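Local coordinates for protein acidocalcisomal pyrophosphatase (Trypanosoma brucei brucei, PDB 5C5V) that probably hydrolyses inorganic pyrophosphate to phosphate with the help of magnesium ions, at residues R187-Y198 with I289-Q300. Numbering follows the deposited sequence.
Sequences RFYKHGDMMWNY and IREWFRVYKICQ. With 2PN (imidodiphosphoric acid), chain C.
The indole of Trp292 reaches from helix 285-295 into loop 187-196 and is met on several sides. Its outer corner, CH2, points at the middle of the Tyr189 ring in an edge-to-face pair, with planes at 78° and CH2 3.6 Å from Tyr189 CE2. His191 turns a ring edge to one indole face, its CD2 3.5 Å from Trp292 NE1. Over the opposite face lies the methyl of Met194, CE 3.6 Å from Trp292 CZ3; the chain, bent at chi2 and chi3 (61° and 62°), curls SD and CE back over the six-membered ring in a Met-aromatic contact. Tyr189, His191, Trp292 and Tyr296, whose ring packs against Tyr189, make an aromatic cluster bordering the active-site pocket of the PPase fold, with the Met194 methyl packed against it. Two arms from each segment grip the substrate analogue imidodiphosphoric acid there. Arg187, extended, meets one phosphoryl group edge-on through NH1 to O1 and NH2 to O3, while Tyr296 OH shares O3 at 2.6 Å and Lys297 NZ, also salt-bridged to the magnesium ligand Asp251, takes O2. Tyr198 OH donates to O6 on the other phosphorus, its ring resting against Phe293. Farther out, Lys190 NZ donates a hydrogen bond to Cys299 O (2.9 Å), and a water links His191 N to Tyr296 O. At the other end Ile289 CG1 sits over the Trp196 six-membered ring, 3.5 Å from its centroid. In the second shell, Asp180 forms a salt bridge with Arg187 NH1, and Arg163 of the second subunit hydrogen-bonds His191 O.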
loop_
_atom_site.group_PDB
_atom_site.type_symbol
_atom_site.label_atom_id
_atom_site.label_comp_id
_atom_site.label_asym_id
_atom_site.label_seq_id
_atom_site.Cartn_x
_atom_site.Cartn_y
_atom_site.Cartn_z
ATOM N N ARG A 187 0.205 31.051 20.232
ATOM C CA ARG A 187 -1.116 30.543 19.864
ATOM C C ARG A 187 -1.204 29.017 19.736
ATOM O O ARG A 187 -0.411 28.383 19.037
ATOM C CB ARG A 187 -1.557 31.203 18.556
ATOM C CG ARG A 187 -2.845 30.684 17.943
ATOM C CD ARG A 187 -3.065 31.326 16.573
ATOM N NE ARG A 187 -4.274 30.860 15.899
ATOM C CZ ARG A 187 -4.515 31.007 14.597
ATOM N NH1 ARG A 187 -3.619 31.585 13.801
ATOM N NH2 ARG A 187 -5.652 30.555 14.080
ATOM N N PHE A 188 -2.184 28.438 20.425
ATOM C CA PHE A 188 -2.555 27.038 20.228
ATOM C C PHE A 188 -3.993 26.997 19.758
ATOM O O PHE A 188 -4.808 27.786 20.224
ATOM C CB PHE A 188 -2.408 26.217 21.511
ATOM C CG PHE A 188 -0.994 26.108 22.013
ATOM C CD1 PHE A 188 -0.238 24.974 21.746
ATOM C CD2 PHE A 188 -0.422 27.133 22.752
ATOM C CE1 PHE A 188 1.056 24.867 22.201
ATOM C CE2 PHE A 188 0.870 27.026 23.218
ATOM C CZ PHE A 188 1.609 25.892 22.940
ATOM N N TYR A 189 -4.307 26.099 18.831
ATOM C CA TYR A 189 -5.695 25.915 18.435
ATOM C C TYR A 189 -6.545 25.564 19.647
ATOM O O TYR A 189 -6.225 24.640 20.393
ATOM C CB TYR A 189 -5.835 24.807 17.409
ATOM C CG TYR A 189 -5.324 25.124 16.043
ATOM C CD1 TYR A 189 -5.574 26.356 15.454
ATOM C CD2 TYR A 189 -4.614 24.176 15.320
ATOM C CE1 TYR A 189 -5.118 26.629 14.193
ATOM C CE2 TYR A 189 -4.153 24.441 14.061
ATOM C CZ TYR A 189 -4.403 25.667 13.500
ATOM O OH TYR A 189 -3.951 25.928 12.230
ATOM N N LYS A 190 -7.633 26.293 19.835
ATOM C CA LYS A 190 -8.537 25.990 20.928
ATOM C C LYS A 190 -9.521 24.899 20.513
ATOM O O LYS A 190 -9.903 24.052 21.326
ATOM C CB LYS A 190 -9.275 27.250 21.359
ATOM C CG LYS A 190 -10.092 27.093 22.602
ATOM C CD LYS A 190 -10.646 28.445 23.018
ATOM C CE LYS A 190 -11.710 28.316 24.093
ATOM N NZ LYS A 190 -12.380 29.635 24.297
ATOM N N HIS A 191 -9.888 24.896 19.235
ATOM C CA HIS A 191 -10.906 23.990 18.709
ATOM C C HIS A 191 -10.539 22.521 18.841
ATOM O O HIS A 191 -11.395 21.677 19.088
ATOM C CB HIS A 191 -11.175 24.312 17.240
ATOM C CG HIS A 191 -12.199 23.426 16.599
ATOM N ND1 HIS A 191 -13.465 23.250 17.118
ATOM C CD2 HIS A 191 -12.147 22.677 15.469
ATOM C CE1 HIS A 191 -14.146 22.423 16.342
ATOM N NE2 HIS A 191 -13.374 22.073 15.330
ATOM N N GLY A 192 -9.255 22.228 18.657
ATOM C CA GLY A 192 -8.747 20.871 18.719
ATOM C C GLY A 192 -7.438 20.775 17.958
ATOM O O GLY A 192 -6.884 21.790 17.530
ATOM N N ASP A 193 -6.947 19.558 17.775
ATOM C CA ASP A 193 -5.741 19.365 16.996
ATOM C C ASP A 193 -6.018 19.439 15.494
ATOM O O ASP A 193 -7.121 19.120 15.018
ATOM C CB ASP A 193 -5.081 18.029 17.337
ATOM C CG ASP A 193 -4.626 17.963 18.774
ATOM O OD1 ASP A 193 -3.624 18.636 19.093
ATOM O OD2 ASP A 193 -5.260 17.254 19.588
ATOM N N MET A 194 -5.002 19.899 14.773
ATOM C CA MET A 194 -4.939 19.801 13.327
ATOM C C MET A 194 -4.713 18.330 13.035
ATOM O O MET A 194 -3.796 17.730 13.586
ATOM C CB MET A 194 -3.809 20.690 12.771
ATOM C CG MET A 194 -3.490 20.528 11.287
ATOM S SD MET A 194 -4.892 20.914 10.229
ATOM C CE MET A 194 -5.141 22.645 10.633
ATOM N N MET A 195 -5.551 17.748 12.188
ATOM C CA MET A 195 -5.600 16.302 12.051
ATOM C C MET A 195 -4.941 15.831 10.773
ATOM O O MET A 195 -5.003 14.647 10.429
ATOM C CB MET A 195 -7.061 15.836 12.118
ATOM C CG MET A 195 -7.726 16.337 13.386
ATOM S SD MET A 195 -9.429 15.817 13.645
ATOM C CE MET A 195 -10.234 16.675 12.286
ATOM N N TRP A 196 -4.312 16.775 10.078
ATOM C CA TRP A 196 -3.482 16.495 8.916
ATOM C C TRP A 196 -2.271 17.415 8.990
ATOM O O TRP A 196 -2.294 18.408 9.718
ATOM C CB TRP A 196 -4.255 16.724 7.619
ATOM C CG TRP A 196 -5.584 16.043 7.629
ATOM C CD1 TRP A 196 -5.858 14.798 7.180
ATOM C CD2 TRP A 196 -6.811 16.569 8.152
ATOM N NE1 TRP A 196 -7.185 14.501 7.387
ATOM C CE2 TRP A 196 -7.793 15.577 7.979
ATOM C CE3 TRP A 196 -7.174 17.782 8.742
ATOM C CZ2 TRP A 196 -9.119 15.761 8.373
ATOM C CZ3 TRP A 196 -8.489 17.966 9.136
ATOM C CH2 TRP A 196 -9.447 16.960 8.951
ATOM N N ASN A 197 -1.216 17.085 8.254
ATOM C CA ASN A 197 -0.076 17.973 8.161
ATOM C C ASN A 197 -0.524 19.252 7.496
ATOM O O ASN A 197 -1.056 19.219 6.385
ATOM C CB ASN A 197 1.064 17.345 7.365
ATOM C CG ASN A 197 1.622 16.113 8.025
ATOM O OD1 ASN A 197 2.029 16.151 9.182
ATOM N ND2 ASN A 197 1.657 15.013 7.287
ATOM N N TYR A 198 -0.295 20.369 8.176
ATOM C CA TYR A 198 -0.713 21.665 7.693
ATOM C C TYR A 198 0.502 22.569 7.472
ATOM O O TYR A 198 1.457 22.533 8.242
ATOM C CB TYR A 198 -1.679 22.301 8.687
ATOM C CG TYR A 198 -2.218 23.635 8.246
ATOM C CD1 TYR A 198 -3.281 23.720 7.353
ATOM C CD2 TYR A 198 -1.655 24.815 8.710
ATOM C CE1 TYR A 198 -3.774 24.950 6.947
ATOM C CE2 TYR A 198 -2.141 26.047 8.307
ATOM C CZ TYR A 198 -3.196 26.104 7.432
ATOM O OH TYR A 198 -3.681 27.320 7.038
ATOM N N ILE A 289 -12.233 18.112 6.869
ATOM C CA ILE A 289 -11.381 19.268 6.571
ATOM C C ILE A 289 -12.214 20.537 6.415
ATOM O O ILE A 289 -11.935 21.547 7.060
ATOM C CB ILE A 289 -10.545 19.043 5.288
ATOM C CG1 ILE A 289 -9.454 18.009 5.553
ATOM C CG2 ILE A 289 -9.893 20.336 4.833
ATOM C CD1 ILE A 289 -8.689 17.591 4.312
ATOM N N ARG A 290 -13.257 20.469 5.590
ATOM C CA ARG A 290 -14.127 21.624 5.367
ATOM C C ARG A 290 -14.746 22.088 6.682
ATOM O O ARG A 290 -14.784 23.292 6.968
ATOM C CB ARG A 290 -15.226 21.304 4.350
ATOM C CG ARG A 290 -16.233 22.448 4.097
ATOM C CD ARG A 290 -17.118 22.160 2.873
ATOM N NE ARG A 290 -17.478 20.751 2.891
ATOM C CZ ARG A 290 -17.445 19.942 1.840
ATOM N NH1 ARG A 290 -17.113 20.390 0.644
ATOM N NH2 ARG A 290 -17.765 18.674 2.001
ATOM N N GLU A 291 -15.208 21.136 7.489
ATOM C CA GLU A 291 -15.882 21.459 8.740
ATOM C C GLU A 291 -14.931 22.035 9.791
ATOM O O GLU A 291 -15.252 23.015 10.457
ATOM C CB GLU A 291 -16.585 20.212 9.300
ATOM C CG GLU A 291 -17.241 20.440 10.661
ATOM C CD GLU A 291 -18.480 21.328 10.617
ATOM O OE1 GLU A 291 -18.947 21.705 9.516
ATOM O OE2 GLU A 291 -18.996 21.659 11.707
ATOM N N TRP A 292 -13.767 21.417 9.944
ATOM C CA TRP A 292 -12.758 21.925 10.855
ATOM C C TRP A 292 -12.419 23.406 10.526
ATOM O O TRP A 292 -12.412 24.271 11.407
ATOM C CB TRP A 292 -11.508 21.053 10.778
ATOM C CG TRP A 292 -10.594 21.216 11.947
ATOM C CD1 TRP A 292 -10.526 20.412 13.062
ATOM C CD2 TRP A 292 -9.616 22.247 12.136
ATOM N NE1 TRP A 292 -9.557 20.889 13.924
ATOM C CE2 TRP A 292 -8.987 22.010 13.379
ATOM C CE3 TRP A 292 -9.213 23.347 11.378
ATOM C CZ2 TRP A 292 -7.983 22.834 13.876
ATOM C CZ3 TRP A 292 -8.216 24.163 11.874
ATOM C CH2 TRP A 292 -7.613 23.902 13.111
ATOM N N PHE A 293 -12.171 23.702 9.256
ATOM C CA PHE A 293 -11.828 25.075 8.878
ATOM C C PHE A 293 -13.035 25.991 8.930
ATOM O O PHE A 293 -12.883 27.202 9.111
ATOM C CB PHE A 293 -11.186 25.129 7.490
ATOM C CG PHE A 293 -9.742 24.741 7.490
ATOM C CD1 PHE A 293 -8.820 25.473 8.233
ATOM C CD2 PHE A 293 -9.297 23.651 6.765
ATOM C CE1 PHE A 293 -7.484 25.119 8.261
ATOM C CE2 PHE A 293 -7.963 23.291 6.787
ATOM C CZ PHE A 293 -7.055 24.027 7.539
ATOM N N ARG A 294 -14.232 25.415 8.812
ATOM C CA ARG A 294 -15.442 26.218 8.895
ATOM C C ARG A 294 -15.612 26.782 10.299
ATOM O O ARG A 294 -15.879 27.976 10.461
ATOM C CB ARG A 294 -16.689 25.403 8.523
ATOM C CG ARG A 294 -17.972 26.254 8.501
ATOM C CD ARG A 294 -19.235 25.445 8.204
ATOM N NE ARG A 294 -19.607 24.599 9.331
ATOM C CZ ARG A 294 -20.393 24.998 10.331
ATOM N NH1 ARG A 294 -20.908 26.225 10.340
ATOM N NH2 ARG A 294 -20.676 24.165 11.320
ATOM N N VAL A 295 -15.395 25.946 11.314
ATOM C CA VAL A 295 -15.791 26.307 12.671
ATOM C C VAL A 295 -14.659 26.612 13.653
ATOM O O VAL A 295 -14.934 27.087 14.759
ATOM C CB VAL A 295 -16.635 25.174 13.327
ATOM C CG1 VAL A 295 -17.787 24.771 12.432
ATOM C CG2 VAL A 295 -15.762 23.958 13.656
ATOM N N TYR A 296 -13.402 26.359 13.278
ATOM C CA TYR A 296 -12.349 26.309 14.300
ATOM C C TYR A 296 -12.118 27.616 15.056
ATOM O O TYR A 296 -11.688 27.583 16.196
ATOM C CB TYR A 296 -11.023 25.812 13.695
ATOM C CG TYR A 296 -10.236 26.771 12.807
ATOM C CD1 TYR A 296 -8.953 27.171 13.162
ATOM C CD2 TYR A 296 -10.753 27.227 11.597
ATOM C CE1 TYR A 296 -8.195 28.030 12.339
ATOM C CE2 TYR A 296 -10.017 28.099 10.775
ATOM C CZ TYR A 296 -8.737 28.484 11.151
ATOM O OH TYR A 296 -8.017 29.319 10.348
ATOM N N LYS A 297 -12.441 28.756 14.459
ATOM C CA LYS A 297 -12.199 30.025 15.144
ATOM C C LYS A 297 -13.383 30.502 15.988
ATOM O O LYS A 297 -13.255 31.457 16.751
ATOM C CB LYS A 297 -11.816 31.117 14.132
ATOM C CG LYS A 297 -10.405 30.952 13.546
ATOM C CD LYS A 297 -10.086 32.043 12.518
ATOM C CE LYS A 297 -8.721 31.816 11.855
ATOM N NZ LYS A 297 -8.331 32.896 10.887
ATOM N N ILE A 298 -14.526 29.836 15.857
ATOM C CA ILE A 298 -15.733 30.258 16.560
ATOM C C ILE A 298 -15.539 30.202 18.071
ATOM O O ILE A 298 -15.944 31.115 18.788
ATOM C CB ILE A 298 -16.953 29.403 16.162
ATOM C CG1 ILE A 298 -17.332 29.679 14.707
ATOM C CG2 ILE A 298 -18.130 29.712 17.069
ATOM C CD1 ILE A 298 -18.470 28.825 14.189
ATOM N N CYS A 299 -14.903 29.137 18.551
ATOM C CA CYS A 299 -14.621 29.001 19.978
ATOM C C CYS A 299 -13.610 30.043 20.456
ATOM O O CYS A 299 -13.385 30.185 21.660
ATOM C CB CYS A 299 -14.092 27.592 20.284
ATOM S SG CYS A 299 -12.413 27.249 19.635
ATOM N N GLN A 300 -13.032 30.791 19.516
ATOM C CA GLN A 300 -12.034 31.819 19.834
ATOM C C GLN A 300 -12.601 33.224 19.726
ATOM O O GLN A 300 -11.894 34.196 19.940
ATOM C CB GLN A 300 -10.823 31.711 18.903
ATOM C CG GLN A 300 -9.980 30.461 19.057
ATOM C CD GLN A 300 -8.883 30.614 20.102
ATOM O OE1 GLN A 300 -9.105 31.150 21.195
ATOM N NE2 GLN A 300 -7.687 30.143 19.767
HETATM P P1 2PN C . -5.092 31.214 10.298
HETATM O O1 2PN C . -4.182 32.207 11.066
HETATM O O2 2PN C . -6.077 32.033 9.421
HETATM O O3 2PN C . -5.802 30.281 11.320
HETATM N N1 2PN C . -4.158 30.245 9.371
HETATM P P2 2PN C . -3.354 30.731 8.028
HETATM O O4 2PN C . -2.452 31.980 8.342
HETATM O O5 2PN C . -4.401 31.128 7.005
HETATM O O6 2PN C . -2.518 29.640 7.523
HETATM O O HOH W 1 -9.066 27.135 17.300
#